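Local structure of pyridoxamine 5'-phosphate oxidase-related, FMN-binding protein (Mycobacterium smegmatis, 6ECI) at residues Lys17-Gly22 against Phe67-His72. The protein binds flavin-adenine dinucleotide and probably sequesters it, which appears to help mycobacteria withstand hypoxic and oxidative stress. Sequence-based numbering, arbitrary orientation.
Sequences KSVALG and FEADDH
Water 1 is gripped from both segments: it donates to Leu21 O at 2.9 Å and accepts from Asp70 N at 2.7 Å. The two backbones share no direct hydrogen bond here, and this solvent bridge fills in where they part. The CA register measures that parting, from 4.5 Å between Gly22 and Ala69 to 7.5 Å between Val19 and Asp71. Past the water, direct pairing takes over, since Glu68 makes backbone hydrogen bonds with Arg23, the residue following Gly22. The contact is thus the splayed end of the antiparallel pair, where strand 21-28 begins and strand 64-72 finishes, in the beta-sheet of an FMN-binding split-barrel-type domain, consistent with the pyridoxamine 5'-phosphate oxidase family.

Val19 closes the divergent end with its two methyls. With CG1 anti to the carbonyl carbon (chi1 -57°), CG2 falls between the backbone N and the carbonyl carbon and meets Ala69 CB tip to tip at 4.0 Å; CG1 reaches farther along the strand, to 3.9 Å from Asp71 CB, and the Val19 and Asp71 side chains run alongside each other with opposite senses. At the close end Gly22, which has no side chain, lies against the Glu68 carbonyl and the Phe67 ring, whose CE1 approaches Gly22 CA obliquely at 4.0 Å. With CG anti to the backbone N (chi1 175°), the Phe67 ring is also set edge-to-face against Phe39.

On the other side of strand 64-72, Glu68 OE1 forms a salt bridge with Arg23, whereas Asp70 OD1 pairs with Arg23 of the second subunit, tying this strand into the dimer. Leu21 CB points away from 67-72, and the residue touches the bound FAD.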
loop_
_atom_site.group_PDB
_atom_site.type_symbol
_atom_site.label_atom_id
_atom_site.label_comp_id
_atom_site.label_asym_id
_atom_site.label_seq_id
_atom_site.Cartn_x
_atom_site.Cartn_y
_atom_site.Cartn_z
ATOM N N LYS B 17 6.937 8.582 10.343
ATOM C CA LYS B 17 6.422 8.706 11.701
ATOM C C LYS B 17 5.134 9.514 11.778
ATOM O O LYS B 17 4.525 9.572 12.851
ATOM C CB LYS B 17 7.475 9.346 12.610
ATOM C CG LYS B 17 8.797 8.614 12.647
ATOM C CD LYS B 17 9.328 8.532 14.062
ATOM C CE LYS B 17 10.822 8.284 14.072
ATOM N NZ LYS B 17 11.564 9.406 13.431
ATOM N N SER B 18 4.705 10.136 10.681
ATOM C CA SER B 18 3.498 10.951 10.685
ATOM C C SER B 18 2.228 10.140 10.437
ATOM O O SER B 18 1.130 10.683 10.587
ATOM C CB SER B 18 3.602 12.056 9.631
ATOM O OG SER B 18 3.434 11.536 8.326
ATOM N N VAL B 19 2.343 8.868 10.050
ATOM C CA VAL B 19 1.190 8.022 9.746
ATOM C C VAL B 19 1.384 6.660 10.402
ATOM O O VAL B 19 2.516 6.200 10.578
ATOM C CB VAL B 19 0.963 7.872 8.222
ATOM C CG1 VAL B 19 0.791 9.235 7.563
ATOM C CG2 VAL B 19 2.115 7.101 7.573
ATOM N N ALA B 20 0.275 6.011 10.762
ATOM C CA ALA B 20 0.316 4.761 11.513
ATOM C C ALA B 20 0.012 3.526 10.670
ATOM O O ALA B 20 0.117 2.405 11.186
ATOM C CB ALA B 20 -0.671 4.814 12.688
ATOM N N LEU B 21 -0.350 3.687 9.399
ATOM C CA LEU B 21 -0.770 2.571 8.563
ATOM C C LEU B 21 0.103 2.516 7.316
ATOM O O LEU B 21 0.196 3.498 6.572
ATOM C CB LEU B 21 -2.248 2.701 8.191
ATOM C CG LEU B 21 -2.899 1.457 7.591
ATOM C CD1 LEU B 21 -2.913 0.329 8.608
ATOM C CD2 LEU B 21 -4.309 1.773 7.124
ATOM N N GLY B 22 0.740 1.368 7.098
ATOM C CA GLY B 22 1.552 1.135 5.919
ATOM C C GLY B 22 1.285 -0.238 5.340
ATOM O O GLY B 22 0.358 -0.924 5.783
ATOM N N PHE B 67 8.184 -2.103 1.914
ATOM C CA PHE B 67 7.317 -1.385 2.836
ATOM C C PHE B 67 7.018 -0.011 2.263
ATOM O O PHE B 67 7.931 0.695 1.823
ATOM C CB PHE B 67 7.936 -1.234 4.221
ATOM C CG PHE B 67 7.108 -0.395 5.151
ATOM C CD1 PHE B 67 6.018 -0.941 5.806
ATOM C CD2 PHE B 67 7.405 0.942 5.354
ATOM C CE1 PHE B 67 5.249 -0.176 6.657
ATOM C CE2 PHE B 67 6.639 1.713 6.203
ATOM C CZ PHE B 67 5.557 1.154 6.856
ATOM N N GLU B 68 5.748 0.370 2.283
ATOM C CA GLU B 68 5.345 1.663 1.761
ATOM C C GLU B 68 4.323 2.294 2.692
ATOM O O GLU B 68 3.532 1.605 3.339
ATOM C CB GLU B 68 4.771 1.542 0.343
ATOM C CG GLU B 68 4.604 2.866 -0.371
ATOM C CD GLU B 68 3.220 3.453 -0.193
ATOM O OE1 GLU B 68 2.341 2.750 0.346
ATOM O OE2 GLU B 68 3.013 4.617 -0.598
ATOM N N ALA B 69 4.373 3.621 2.763
ATOM C CA ALA B 69 3.390 4.424 3.469
ATOM C C ALA B 69 3.361 5.795 2.807
ATOM O O ALA B 69 4.366 6.248 2.252
ATOM C CB ALA B 69 3.713 4.536 4.960
ATOM N N ASP B 70 2.200 6.444 2.847
ATOM C CA ASP B 70 2.036 7.714 2.155
ATOM C C ASP B 70 0.999 8.556 2.885
ATOM O O ASP B 70 0.383 8.117 3.859
ATOM C CB ASP B 70 1.650 7.495 0.687
ATOM C CG ASP B 70 0.465 6.563 0.522
ATOM O OD1 ASP B 70 -0.543 6.740 1.234
ATOM O OD2 ASP B 70 0.532 5.662 -0.340
ATOM N N ASP B 71 0.815 9.780 2.397
ATOM C CA ASP B 71 -0.194 10.707 2.899
ATOM C C ASP B 71 -0.306 11.851 1.901
ATOM O O ASP B 71 0.561 12.034 1.041
ATOM C CB ASP B 71 0.151 11.226 4.297
ATOM C CG ASP B 71 -1.062 11.755 5.033
ATOM O OD1 ASP B 71 -2.121 11.096 4.994
ATOM O OD2 ASP B 71 -0.958 12.839 5.642
ATOM N N HIS B 72 -1.379 12.631 2.036
ATOM C CA HIS B 72 -1.671 13.680 1.070
ATOM C C HIS B 72 -2.677 14.657 1.661
ATOM O O HIS B 72 -3.443 14.321 2.568
ATOM C CB HIS B 72 -2.229 13.095 -0.228
ATOM C CG HIS B 72 -3.646 12.630 -0.104
ATOM N ND1 HIS B 72 -4.722 13.431 -0.420
ATOM C CD2 HIS B 72 -4.164 11.459 0.334
ATOM C CE1 HIS B 72 -5.842 12.766 -0.200
ATOM N NE2 HIS B 72 -5.531 11.567 0.259
HETATM O O HOH W 1 0.293 5.579 4.487
#